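Local atomic coordinates of penicillin binding protein 2X (PDB entry 5U47), a protein that probably cross-links the peptides of adjacent glycan strands in cell-wall peptidoglycan during septum formation, and belongs to the enzymes that beta-lactams acylate. Residues V251-L259 with N428-K439; I382-G390 with G603-Q611. The protein carries 1 engineered substitution. One frame throughout, in Å; residues are numbered along the deposited sequence.

Contact 1 lies within the transpeptidase domain, at the turn between strands 245-252 and 258-264 of its five-stranded antiparallel sheet; contact 2 joins a loop of that domain to helix 602-611 of the first PASTA domain. Their centres are about 16 Å apart, and their segments alternate along the chain, 251-259, 382-390, 428-439, then 603-611. Phe437 of contact 1 meets Phe386 of contact 2 in a T-shaped pair, and Glu434 forms a weak ion pair with Arg610. Both contacts also pack against helix 416-427. The PASTA helix thus meets the transpeptidase domain near the turn that leads into an outermost strand, 258-264.

Contact 1 of 2, residues V251-L259 with N428-K439; sequences VNAKTGEIL and NNGIMLEPQFIK
Glu257 and Gln436 form a single parallel beta bridge, their CA atoms 4.8 Å apart, at the end of a beta hairpin in the transpeptidase sheet. Gln436 sits between two rungs: its N donates to Gly256 O at 3.0 Å, and its O accepts from Ile258 N. The hairpin turn that offers these groups is braced from within, Asn252 OD1 closing an Asx turn and Thr255 OG1 an ST turn.

Leu433 packs its CD1 branch against the peptide groups of that turn, 3.5 Å from Lys254 O. Farther along, Ile258 has CG1 anti to its carbonyl carbon (chi1 -64°), which lays that branch beside the carbonyl of Gln436 and carries CD1 to the margin of Pro435 and Phe437. The amide of Gln436 faces two ways, with NE2 bonded to Lys453 O while OE1 receives a water shared with Thr255 O.

Charge closes the Gln436 end. Lys439, its chain bent, brings NZ within 2.9 Å of Glu257 OE2, approaching from above the carboxylate plane; Arg38 makes a second salt bridge to the same oxygen. Glu257 OE1 instead takes the Thr255 hydroxyl on its anti lone pair, so three groups probably fix the carboxylate's rotation. At the other end, a water donates both to Lys254 O and to Asn428 OD1, at 2.7 Å each.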
ATOM      1  N   VAL A 251     -10.261  -5.099   1.622  1.00 20.99           N
ATOM      2  CA  VAL A 251     -10.591  -3.759   1.137  1.00 20.18           C
ATOM      3  C   VAL A 251     -12.053  -3.462   1.376  1.00 20.86           C
ATOM      4  O   VAL A 251     -12.913  -4.355   1.260  1.00 21.40           O
ATOM      5  CB  VAL A 251     -10.325  -3.659  -0.391  1.00 20.99           C
ATOM      6  CG1 VAL A 251     -10.717  -2.303  -0.954  1.00 21.98           C
ATOM      7  CG2 VAL A 251      -8.845  -3.929  -0.697  1.00 21.16           C
ATOM      8  N   ASN A 252     -12.338  -2.206   1.703  1.00 20.76           N
ATOM      9  CA  ASN A 252     -13.713  -1.731   1.853  1.00 21.36           C
ATOM     10  C   ASN A 252     -14.256  -1.627   0.428  1.00 22.61           C
ATOM     11  O   ASN A 252     -13.755  -0.853  -0.397  1.00 21.68           O
ATOM     12  CB  ASN A 252     -13.749  -0.372   2.564  1.00 21.74           C
ATOM     13  CG  ASN A 252     -15.161   0.158   2.747  1.00 22.55           C
ATOM     14  OD1 ASN A 252     -15.986   0.115   1.830  1.00 22.07           O
ATOM     15  ND2 ASN A 252     -15.444   0.656   3.939  1.00 22.21           N
ATOM     16  N   ALA A 253     -15.292  -2.416   0.159  1.00 22.67           N
ATOM     17  CA  ALA A 253     -15.899  -2.511  -1.164  1.00 23.91           C
ATOM     18  C   ALA A 253     -16.536  -1.253  -1.672  1.00 24.80           C
ATOM     19  O   ALA A 253     -16.703  -1.105  -2.872  1.00 26.62           O
ATOM     20  CB  ALA A 253     -16.941  -3.618  -1.167  1.00 25.14           C
ATOM     21  N   LYS A 254     -16.900  -0.356  -0.773  1.00 25.46           N
ATOM     22  CA  LYS A 254     -17.573   0.879  -1.145  1.00 25.28           C
ATOM     23  C   LYS A 254     -16.648   2.081  -1.194  1.00 23.82           C
ATOM     24  O   LYS A 254     -17.032   3.093  -1.763  1.00 21.87           O
ATOM     25  CB  LYS A 254     -18.691   1.198  -0.138  1.00 27.22           C
ATOM     26  CG  LYS A 254     -19.790   0.147  -0.054  1.00 29.32           C
ATOM     27  CD  LYS A 254     -20.772   0.532   1.037  1.00 31.69           C
ATOM     28  CE  LYS A 254     -21.859  -0.501   1.243  1.00 34.87           C
ATOM     29  NZ  LYS A 254     -22.831  -0.553   0.126  1.00 37.44           N
ATOM     30  N   THR A 255     -15.451   1.982  -0.604  1.00 22.68           N
ATOM     31  CA  THR A 255     -14.542   3.137  -0.540  1.00 22.98           C
ATOM     32  C   THR A 255     -13.154   2.911  -1.112  1.00 21.73           C
ATOM     33  O   THR A 255     -12.439   3.889  -1.362  1.00 21.58           O
ATOM     34  CB  THR A 255     -14.333   3.616   0.914  1.00 23.17           C
ATOM     35  OG1 THR A 255     -13.600   2.629   1.640  1.00 24.59           O
ATOM     36  CG2 THR A 255     -15.666   3.912   1.614  1.00 25.59           C
ATOM     37  N   GLY A 256     -12.766   1.655  -1.305  1.00 20.29           N
ATOM     38  CA  GLY A 256     -11.420   1.356  -1.793  1.00 20.48           C
ATOM     39  C   GLY A 256     -10.332   1.389  -0.720  1.00 19.93           C
ATOM     40  O   GLY A 256      -9.151   1.177  -1.022  1.00 19.78           O
ATOM     41  N   GLU A 257     -10.707   1.664   0.528  1.00 20.06           N
ATOM     42  CA  GLU A 257      -9.739   1.715   1.632  1.00 20.43           C
ATOM     43  C   GLU A 257      -9.172   0.346   1.924  1.00 19.54           C
ATOM     44  O   GLU A 257      -9.933  -0.633   2.005  1.00 19.17           O
ATOM     45  CB  GLU A 257     -10.406   2.207   2.916  1.00 21.89           C
ATOM     46  CG  GLU A 257     -10.862   3.652   2.939  1.00 24.41           C
ATOM     47  CD  GLU A 257     -11.792   3.876   4.122  1.00 27.00           C
ATOM     48  OE1 GLU A 257     -12.994   3.463   4.013  1.00 27.63           O
ATOM     49  OE2 GLU A 257     -11.314   4.411   5.158  1.00 26.12           O
ATOM     50  N   ILE A 258      -7.855   0.273   2.094  1.00 18.31           N
ATOM     51  CA  ILE A 258      -7.179  -0.981   2.452  1.00 18.96           C
ATOM     52  C   ILE A 258      -7.231  -1.125   3.987  1.00 18.62           C
ATOM     53  O   ILE A 258      -6.552  -0.404   4.703  1.00 18.51           O
ATOM     54  CB  ILE A 258      -5.745  -1.016   1.912  1.00 18.40           C
ATOM     55  CG1 ILE A 258      -5.794  -0.994   0.370  1.00 19.14           C
ATOM     56  CG2 ILE A 258      -5.004  -2.240   2.425  1.00 19.27           C
ATOM     57  CD1 ILE A 258      -4.460  -0.712  -0.306  1.00 18.54           C
ATOM     58  N   LEU A 259      -8.019  -2.083   4.458  1.00 18.29           N
ATOM     59  CA  LEU A 259      -8.256  -2.297   5.888  1.00 19.19           C
ATOM     60  C   LEU A 259      -7.251  -3.229   6.531  1.00 19.31           C
ATOM     61  O   LEU A 259      -7.015  -3.147   7.732  1.00 18.36           O
ATOM     62  CB  LEU A 259      -9.671  -2.804   6.110  1.00 21.83           C
ATOM     63  CG  LEU A 259     -10.764  -1.877   5.568  1.00 22.64           C
ATOM     64  CD1 LEU A 259     -12.155  -2.462   5.739  1.00 25.67           C
ATOM     65  CD2 LEU A 259     -10.684  -0.539   6.255  1.00 24.54           C
ATOM     66  N   ASN A 428     -18.603  -2.373  -6.498  1.00 28.99           N
ATOM     67  CA  ASN A 428     -19.199  -1.037  -6.373  1.00 28.02           C
ATOM     68  C   ASN A 428     -20.013  -0.609  -7.624  1.00 27.79           C
ATOM     69  O   ASN A 428     -19.743   0.441  -8.226  1.00 26.21           O
ATOM     70  CB  ASN A 428     -18.059  -0.033  -6.084  1.00 25.33           C
ATOM     71  CG  ASN A 428     -18.555   1.382  -5.846  1.00 25.10           C
ATOM     72  OD1 ASN A 428     -19.480   1.594  -5.085  1.00 24.34           O
ATOM     73  ND2 ASN A 428     -17.912   2.366  -6.498  1.00 24.44           N
ATOM     74  N   ASN A 429     -20.996  -1.436  -8.006  1.00 27.99           N
ATOM     75  CA  ASN A 429     -21.938  -1.125  -9.093  1.00 28.82           C
ATOM     76  C   ASN A 429     -21.316  -0.699 -10.433  1.00 27.38           C
ATOM     77  O   ASN A 429     -21.868   0.140 -11.161  1.00 28.26           O
ATOM     78  CB  ASN A 429     -22.932  -0.057  -8.592  1.00 30.63           C
ATOM     79  CG  ASN A 429     -23.717  -0.526  -7.376  1.00 33.53           C
ATOM     80  OD1 ASN A 429     -23.681   0.101  -6.307  1.00 35.89           O
ATOM     81  ND2 ASN A 429     -24.368  -1.659  -7.506  1.00 32.28           N
ATOM     82  N   GLY A 430     -20.179  -1.289 -10.760  1.00 25.04           N
ATOM     83  CA  GLY A 430     -19.480  -0.989 -11.998  1.00 25.72           C
ATOM     84  C   GLY A 430     -18.499   0.167 -11.939  1.00 25.75           C
ATOM     85  O   GLY A 430     -17.739   0.353 -12.876  1.00 27.04           O
ATOM     86  N   ILE A 431     -18.493   0.900 -10.821  1.00 25.15           N
ATOM     87  CA  ILE A 431     -17.691   2.131 -10.635  1.00 24.70           C
ATOM     88  C   ILE A 431     -16.367   1.813  -9.961  1.00 23.19           C
ATOM     89  O   ILE A 431     -16.324   1.496  -8.777  1.00 22.30           O
ATOM     90  CB  ILE A 431     -18.488   3.156  -9.785  1.00 25.32           C
ATOM     91  CG1 ILE A 431     -19.852   3.425 -10.442  1.00 25.89           C
ATOM     92  CG2 ILE A 431     -17.706   4.457  -9.586  1.00 25.35           C
ATOM     93  CD1 ILE A 431     -20.832   4.129  -9.537  1.00 27.46           C
ATOM     94  N   MET A 432     -15.287   1.949 -10.716  1.00 23.58           N
ATOM     95  CA  MET A 432     -13.965   1.610 -10.241  1.00 23.71           C
ATOM     96  C   MET A 432     -13.430   2.708  -9.328  1.00 22.52           C
ATOM     97  O   MET A 432     -13.607   3.918  -9.606  1.00 23.42           O
ATOM     98  CB  MET A 432     -13.037   1.383 -11.433  1.00 25.56           C
ATOM     99  CG  MET A 432     -11.791   0.603 -11.096  1.00 27.79           C
ATOM    100  SD  MET A 432     -10.995  -0.086 -12.583  1.00 32.26           S
ATOM    101  CE  MET A 432     -10.351   1.444 -13.190  1.00 30.43           C
ATOM    102  N   LEU A 433     -12.772   2.270  -8.253  1.00 20.77           N
ATOM    103  CA  LEU A 433     -12.201   3.133  -7.236  1.00 20.88           C
ATOM    104  C   LEU A 433     -10.706   2.937  -7.142  1.00 20.62           C
ATOM    105  O   LEU A 433     -10.184   1.847  -7.421  1.00 19.34           O
ATOM    106  CB  LEU A 433     -12.802   2.796  -5.861  1.00 20.74           C
ATOM    107  CG  LEU A 433     -14.324   2.839  -5.715  1.00 22.04           C
ATOM    108  CD1 LEU A 433     -14.775   2.422  -4.320  1.00 22.29           C
ATOM    109  CD2 LEU A 433     -14.848   4.223  -6.027  1.00 22.94           C
ATOM    110  N   GLU A 434     -10.015   4.006  -6.757  1.00 20.71           N
ATOM    111  CA  GLU A 434      -8.573   3.945  -6.528  1.00 20.63           C
ATOM    112  C   GLU A 434      -8.345   3.330  -5.134  1.00 20.30           C
ATOM    113  O   GLU A 434      -8.908   3.817  -4.148  1.00 22.01           O
ATOM    114  CB  GLU A 434      -7.996   5.354  -6.571  1.00 21.21           C
ATOM    115  CG  GLU A 434      -6.496   5.464  -6.345  1.00 22.13           C
ATOM    116  CD  GLU A 434      -5.641   5.032  -7.531  1.00 23.67           C
ATOM    117  OE1 GLU A 434      -6.119   4.356  -8.477  1.00 23.73           O
ATOM    118  OE2 GLU A 434      -4.451   5.378  -7.495  1.00 25.06           O
ATOM    119  N   PRO A 435      -7.531   2.263  -5.036  1.00 20.33           N
ATOM    120  CA  PRO A 435      -7.221   1.742  -3.722  1.00 19.83           C
ATOM    121  C   PRO A 435      -6.485   2.824  -2.919  1.00 19.65           C
ATOM    122  O   PRO A 435      -5.689   3.563  -3.505  1.00 20.04           O
ATOM    123  CB  PRO A 435      -6.309   0.542  -4.020  1.00 20.30           C
ATOM    124  CG  PRO A 435      -6.689   0.136  -5.398  1.00 20.36           C
ATOM    125  CD  PRO A 435      -6.921   1.438  -6.095  1.00 21.00           C
ATOM    126  N   GLN A 436      -6.789   2.916  -1.624  1.00 18.25           N
ATOM    127  CA  GLN A 436      -6.213   3.923  -0.723  1.00 19.31           C
ATOM    128  C   GLN A 436      -5.697   3.285   0.539  1.00 19.04           C
ATOM    129  O   GLN A 436      -6.320   2.345   1.081  1.00 18.18           O
ATOM    130  CB  GLN A 436      -7.271   4.950  -0.310  1.00 20.71           C
ATOM    131  CG  GLN A 436      -7.739   5.865  -1.425  1.00 22.74           C
ATOM    132  CD  GLN A 436      -8.830   6.831  -0.996  1.00 24.48           C
ATOM    133  OE1 GLN A 436      -9.525   6.620   0.018  1.00 25.13           O
ATOM    134  NE2 GLN A 436      -9.001   7.892  -1.769  1.00 23.54           N
ATOM    135  N   PHE A 437      -4.582   3.832   1.027  1.00 18.09           N
ATOM    136  CA  PHE A 437      -3.959   3.403   2.266  1.00 18.79           C
ATOM    137  C   PHE A 437      -3.736   4.573   3.238  1.00 19.50           C
ATOM    138  O   PHE A 437      -3.301   4.340   4.376  1.00 17.27           O
ATOM    139  CB  PHE A 437      -2.646   2.607   2.022  1.00 19.94           C
ATOM    140  CG  PHE A 437      -1.567   3.396   1.322  1.00 20.69           C
ATOM    141  CD1 PHE A 437      -0.722   4.229   2.032  1.00 21.25           C
ATOM    142  CD2 PHE A 437      -1.404   3.301  -0.058  1.00 21.40           C
ATOM    143  CE1 PHE A 437       0.261   4.961   1.380  1.00 22.49           C
ATOM    144  CE2 PHE A 437      -0.424   4.030  -0.715  1.00 22.15           C
ATOM    145  CZ  PHE A 437       0.413   4.863   0.011  1.00 22.68           C
ATOM    146  N   ILE A 438      -4.037   5.811   2.810  1.00 19.21           N
ATOM    147  CA  ILE A 438      -3.928   6.993   3.699  1.00 20.83           C
ATOM    148  C   ILE A 438      -5.312   7.520   4.008  1.00 21.02           C
ATOM    149  O   ILE A 438      -6.081   7.859   3.093  1.00 20.23           O
ATOM    150  CB  ILE A 438      -3.160   8.167   3.061  1.00 21.58           C
ATOM    151  CG1 ILE A 438      -1.775   7.715   2.619  1.00 22.19           C
ATOM    152  CG2 ILE A 438      -3.054   9.343   4.046  1.00 21.71           C
ATOM    153  CD1 ILE A 438      -1.058   8.717   1.741  1.00 24.93           C
ATOM    154  N   LYS A 439      -5.613   7.623   5.293  1.00 21.37           N
ATOM    155  CA  LYS A 439      -6.898   8.129   5.762  1.00 23.46           C
ATOM    156  C   LYS A 439      -6.809   9.618   6.058  1.00 22.37           C
ATOM    157  O   LYS A 439      -7.716  10.373   5.768  1.00 21.74           O
ATOM    158  CB  LYS A 439      -7.301   7.415   7.060  1.00 25.28           C
ATOM    159  CG  LYS A 439      -8.659   7.794   7.660  1.00 31.41           C
ATOM    160  CD  LYS A 439      -9.825   7.205   6.860  1.00 36.90           C
ATOM    161  CE  LYS A 439     -10.219   8.013   5.625  1.00 41.73           C
ATOM    162  NZ  LYS A 439     -10.744   7.154   4.503  1.00 39.58           N
TER
HETATM  163  O   HOH W   1     -19.189   3.584  -3.259  1.00 26.33           O
HETATM  164  O   HOH W   2     -11.146   5.293  -3.402  1.00 18.55           O
HETATM  165  O   HOH W   3     -12.017   6.112   0.477  1.00 31.13           O

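Contact 2 of 2, residues I382-G390 with G603-Q611; sequences IPTRFGMVG and GETANTLRQ
Arg610 lays its extended side chain along the backbone at Arg385 and Phe386, with CD 3.3 Å from Arg385 O and 4.0 Å from Phe386 CA. Its NH1 donates to that same Arg385 O at 3.0 Å. The oxygen lies at the edge of the guanidinium, near its plane, but the donor stands well above the plane of the carbonyl. NH2 makes a salt bridge to Glu455, so the guanidinium is held between the loop and a second part of the transpeptidase domain.

Arg385 returns the approach from the loop. With CG anti to its carbonyl carbon (chi1 -48°) and the chain extended as far as NE, it reaches the start of the helical segment: CD packs 3.9 Å from the methyl of Ala606, and NE lies 3.5 Å from Gly603 CA. Each segment thus sends an arginine along the other, while the charged ends stay apart, Arg385 NH1 and Arg610 NH1 at 6.0 Å.

Gly387 brings the loop nearest to the helix, its CA 4.7 Å from that of Asn607. Gln611 grips it through its amide: NE2 donates to Gly387 O at 2.7 Å in a nearly straight bond (170°), the acceptor lying in the plane of the amide. Asn607 contributes two weak bonds, from Gly387 N to OD1 and from ND2 to Met388 O, and these are less certain because the side chain has two conformers.

Around this junction, strand 615-619 packs against Arg385, Ala606 and Arg610, and helix 416-427 backs Thr384 and Phe386, so the loop of the transpeptidase domain lies between the PASTA helix and helix 416-427 of its own domain, with helix 175-179 of the dimerisation domain beside Met388 and Val389.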
ATOM      1  N   ILE A 382      -1.401  -0.333 -16.532  1.00 28.44           N
ATOM      2  CA  ILE A 382      -1.208   1.025 -16.042  1.00 29.59           C
ATOM      3  C   ILE A 382      -1.083   0.970 -14.523  1.00 27.23           C
ATOM      4  O   ILE A 382      -1.969   0.436 -13.855  1.00 26.05           O
ATOM      5  CB  ILE A 382      -2.381   1.951 -16.424  1.00 30.41           C
ATOM      6  CG1 ILE A 382      -2.616   1.914 -17.948  1.00 34.44           C
ATOM      7  CG2 ILE A 382      -2.098   3.383 -15.992  1.00 31.74           C
ATOM      8  CD1 ILE A 382      -3.768   2.779 -18.428  1.00 34.89           C
ATOM      9  N   PRO A 383       0.006   1.536 -13.971  1.00 26.93           N
ATOM     10  CA  PRO A 383       0.127   1.501 -12.506  1.00 27.30           C
ATOM     11  C   PRO A 383      -0.994   2.300 -11.855  1.00 24.91           C
ATOM     12  O   PRO A 383      -1.555   3.213 -12.490  1.00 25.76           O
ATOM     13  CB  PRO A 383       1.492   2.156 -12.246  1.00 27.46           C
ATOM     14  CG  PRO A 383       1.761   2.982 -13.444  1.00 28.70           C
ATOM     15  CD  PRO A 383       1.119   2.271 -14.598  1.00 28.55           C
ATOM     16  N   THR A 384      -1.335   1.946 -10.623  1.00 24.27           N
ATOM     17  CA  THR A 384      -2.381   2.662  -9.892  1.00 23.32           C
ATOM     18  C   THR A 384      -1.913   4.068  -9.462  1.00 23.28           C
ATOM     19  O   THR A 384      -2.717   5.001  -9.380  1.00 24.05           O
ATOM     20  CB  THR A 384      -2.852   1.877  -8.648  1.00 23.33           C
ATOM     21  OG1 THR A 384      -1.827   1.852  -7.631  1.00 22.65           O
ATOM     22  CG2 THR A 384      -3.251   0.443  -9.024  1.00 23.50           C
ATOM     23  N   ARG A 385      -0.615   4.211  -9.215  1.00 22.90           N
ATOM     24  CA  ARG A 385      -0.030   5.458  -8.701  1.00 23.49           C
ATOM     25  C   ARG A 385      -0.759   5.839  -7.408  1.00 22.49           C
ATOM     26  O   ARG A 385      -1.024   7.005  -7.154  1.00 22.26           O
ATOM     27  CB  ARG A 385      -0.115   6.574  -9.731  1.00 24.81           C
ATOM     28  CG  ARG A 385       0.353   6.132 -11.099  1.00 26.45           C
ATOM     29  CD  ARG A 385       0.538   7.307 -12.012  1.00 27.50           C
ATOM     30  NE  ARG A 385       0.940   6.884 -13.353  1.00 29.30           N
ATOM     31  CZ  ARG A 385       0.162   6.834 -14.433  1.00 30.99           C
ATOM     32  NH1 ARG A 385      -1.114   7.219 -14.402  1.00 30.91           N
ATOM     33  NH2 ARG A 385       0.688   6.429 -15.580  1.00 33.93           N
ATOM     34  N   PHE A 386      -1.022   4.828  -6.572  1.00 21.46           N
ATOM     35  CA  PHE A 386      -1.801   5.023  -5.369  1.00 21.08           C
ATOM     36  C   PHE A 386      -1.065   5.665  -4.193  1.00 21.80           C
ATOM     37  O   PHE A 386      -1.704   5.980  -3.195  1.00 22.41           O
ATOM     38  CB  PHE A 386      -2.581   3.752  -4.960  1.00 19.96           C
ATOM     39  CG  PHE A 386      -1.793   2.688  -4.262  1.00 20.76           C
ATOM     40  CD1 PHE A 386      -0.514   2.330  -4.654  1.00 20.33           C
ATOM     41  CD2 PHE A 386      -2.421   1.916  -3.262  1.00 20.76           C
ATOM     42  CE1 PHE A 386       0.143   1.293  -4.034  1.00 20.25           C
ATOM     43  CE2 PHE A 386      -1.756   0.890  -2.630  1.00 19.58           C
ATOM     44  CZ  PHE A 386      -0.463   0.586  -3.018  1.00 20.61           C
ATOM     45  N   GLY A 387       0.242   5.867  -4.325  1.00 20.73           N
ATOM     46  CA  GLY A 387       1.012   6.566  -3.325  1.00 22.16           C
ATOM     47  C   GLY A 387       2.340   5.958  -2.966  1.00 22.68           C
ATOM     48  O   GLY A 387       3.163   6.624  -2.366  1.00 24.50           O
ATOM     49  N   MET A 388       2.557   4.701  -3.317  1.00 23.17           N
ATOM     50  CA  MET A 388       3.809   4.055  -2.971  1.00 25.85           C
ATOM     51  C   MET A 388       4.856   4.271  -4.046  1.00 28.82           C
ATOM     52  O   MET A 388       4.515   4.395  -5.230  1.00 30.92           O
ATOM     53  CB  MET A 388       3.620   2.548  -2.811  1.00 24.65           C
ATOM     54  CG  MET A 388       2.764   2.134  -1.647  1.00 26.59           C
ATOM     55  SD  MET A 388       3.510   2.460  -0.030  1.00 27.29           S
ATOM     56  CE  MET A 388       2.335   1.631   1.039  1.00 27.42           C
ATOM     57  N   VAL A 389       6.124   4.345  -3.650  0.50 29.78           N
ATOM     58  CA  VAL A 389       7.204   4.443  -4.632  0.50 31.62           C
ATOM     59  C   VAL A 389       7.648   3.021  -4.968  0.50 31.97           C
ATOM     60  O   VAL A 389       7.551   2.119  -4.131  0.50 31.63           O
ATOM     61  CB  VAL A 389       8.387   5.305  -4.148  0.50 33.80           C
ATOM     62  CG1 VAL A 389       7.904   6.721  -3.840  0.50 34.63           C
ATOM     63  CG2 VAL A 389       9.070   4.680  -2.947  0.50 34.06           C
ATOM     64  N   GLY A 390       8.132   2.839  -6.196  1.00 33.13           N
ATOM     65  CA  GLY A 390       8.563   1.521  -6.718  1.00 32.17           C
ATOM     66  C   GLY A 390       7.438   0.593  -7.167  1.00 31.88           C
ATOM     67  O   GLY A 390       7.574  -0.630  -7.132  1.00 32.00           O
ATOM     68  N   GLY A 603       3.652  10.339 -13.991  1.00 30.58           N
ATOM     69  CA  GLY A 603       3.550   9.229 -13.048  1.00 31.53           C
ATOM     70  C   GLY A 603       3.937   9.556 -11.615  1.00 30.65           C
ATOM     71  O   GLY A 603       3.104   9.466 -10.691  1.00 29.96           O
ATOM     72  N   GLU A 604       5.187   9.961 -11.413  1.00 31.21           N
ATOM     73  CA  GLU A 604       5.660  10.278 -10.062  1.00 33.55           C
ATOM     74  C   GLU A 604       4.909  11.468  -9.457  1.00 31.04           C
ATOM     75  O   GLU A 604       4.658  11.489  -8.251  1.00 30.73           O
ATOM     76  CB  GLU A 604       7.194  10.449 -10.004  1.00 37.62           C
ATOM     77  CG  GLU A 604       7.783  11.672 -10.655  1.00 42.38           C
ATOM     78  CD  GLU A 604       9.316  11.599 -10.721  1.00 47.10           C
ATOM     79  OE1 GLU A 604       9.853  10.929 -11.633  1.00 49.96           O
ATOM     80  OE2 GLU A 604       9.978  12.233  -9.871  1.00 53.70           O
ATOM     81  N   THR A 605       4.515  12.424 -10.300  1.00 29.09           N
ATOM     82  CA  THR A 605       3.757  13.578  -9.833  1.00 29.29           C
ATOM     83  C   THR A 605       2.373  13.151  -9.348  1.00 27.65           C
ATOM     84  O   THR A 605       1.926  13.605  -8.290  1.00 28.68           O
ATOM     85  CB  THR A 605       3.646  14.659 -10.927  1.00 30.10           C
ATOM     86  OG1 THR A 605       4.964  15.101 -11.274  1.00 31.61           O
ATOM     87  CG2 THR A 605       2.833  15.853 -10.459  1.00 29.74           C
ATOM     88  N   ALA A 606       1.706  12.276 -10.094  1.00 26.57           N
ATOM     89  CA  ALA A 606       0.380  11.782  -9.683  1.00 26.25           C
ATOM     90  C   ALA A 606       0.468  11.059  -8.336  1.00 25.21           C
ATOM     91  O   ALA A 606      -0.384  11.251  -7.458  1.00 23.70           O
ATOM     92  CB  ALA A 606      -0.221  10.879 -10.750  1.00 26.48           C
ATOM     93  N   ASN A 607       1.515  10.256  -8.188  0.50 25.63           N
ATOM     94  CA  ASN A 607       1.782   9.498  -6.968  0.50 25.51           C
ATOM     95  C   ASN A 607       1.949  10.441  -5.761  0.50 25.75           C
ATOM     96  O   ASN A 607       1.391  10.192  -4.693  0.50 24.84           O
ATOM     97  CB  ASN A 607       3.048   8.651  -7.176  0.50 25.73           C
ATOM     98  CG  ASN A 607       3.173   7.529  -6.179  0.50 25.41           C
ATOM     99  OD1 ASN A 607       2.254   6.725  -6.012  0.50 25.59           O
ATOM    100  ND2 ASN A 607       4.326   7.437  -5.543  0.50 25.05           N
ATOM    101  N   THR A 608       2.722  11.515  -5.951  1.00 25.82           N
ATOM    102  CA  THR A 608       2.944  12.556  -4.939  1.00 25.69           C
ATOM    103  C   THR A 608       1.646  13.270  -4.577  1.00 24.15           C
ATOM    104  O   THR A 608       1.358  13.476  -3.417  1.00 23.18           O
ATOM    105  CB  THR A 608       4.000  13.564  -5.444  1.00 26.24           C
ATOM    106  OG1 THR A 608       5.238  12.865  -5.574  1.00 26.26           O
ATOM    107  CG2 THR A 608       4.191  14.731  -4.485  1.00 27.49           C
ATOM    108  N   LEU A 609       0.855  13.615  -5.578  1.00 24.27           N
ATOM    109  CA  LEU A 609      -0.427  14.274  -5.345  1.00 24.59           C
ATOM    110  C   LEU A 609      -1.368  13.425  -4.476  1.00 23.98           C
ATOM    111  O   LEU A 609      -2.055  13.968  -3.599  1.00 23.45           O
ATOM    112  CB  LEU A 609      -1.101  14.602  -6.672  1.00 25.09           C
ATOM    113  CG  LEU A 609      -0.451  15.743  -7.455  1.00 27.99           C
ATOM    114  CD1 LEU A 609      -1.009  15.818  -8.872  1.00 27.30           C
ATOM    115  CD2 LEU A 609      -0.619  17.065  -6.720  1.00 28.75           C
ATOM    116  N   ARG A 610      -1.423  12.112  -4.734  1.00 22.74           N
ATOM    117  CA  ARG A 610      -2.258  11.217  -3.902  1.00 23.14           C
ATOM    118  C   ARG A 610      -1.757  11.096  -2.465  1.00 22.88           C
ATOM    119  O   ARG A 610      -2.557  10.922  -1.546  1.00 23.25           O
ATOM    120  CB  ARG A 610      -2.403   9.818  -4.517  1.00 23.25           C
ATOM    121  CG  ARG A 610      -3.243   9.836  -5.768  1.00 23.44           C
ATOM    122  CD  ARG A 610      -3.780   8.462  -6.098  1.00 23.05           C
ATOM    123  NE  ARG A 610      -4.689   8.583  -7.217  1.00 23.57           N
ATOM    124  CZ  ARG A 610      -4.361   8.507  -8.501  1.00 23.23           C
ATOM    125  NH1 ARG A 610      -3.111   8.278  -8.890  1.00 23.51           N
ATOM    126  NH2 ARG A 610      -5.319   8.670  -9.412  1.00 23.86           N
ATOM    127  N   GLN A 611      -0.447  11.194  -2.255  1.00 23.00           N
ATOM    128  CA  GLN A 611       0.090  11.213  -0.885  1.00 23.60           C
ATOM    129  C   GLN A 611      -0.452  12.407  -0.105  1.00 23.24           C
ATOM    130  O   GLN A 611      -0.571  12.359   1.130  1.00 22.39           O
ATOM    131  CB  GLN A 611       1.608  11.275  -0.915  1.00 24.54           C
ATOM    132  CG  GLN A 611       2.221  10.014  -1.512  1.00 24.89           C
ATOM    133  CD  GLN A 611       3.702  10.131  -1.774  1.00 25.60           C
ATOM    134  OE1 GLN A 611       4.289  11.203  -1.620  1.00 27.33           O
ATOM    135  NE2 GLN A 611       4.316   9.032  -2.183  1.00 25.09           N
TER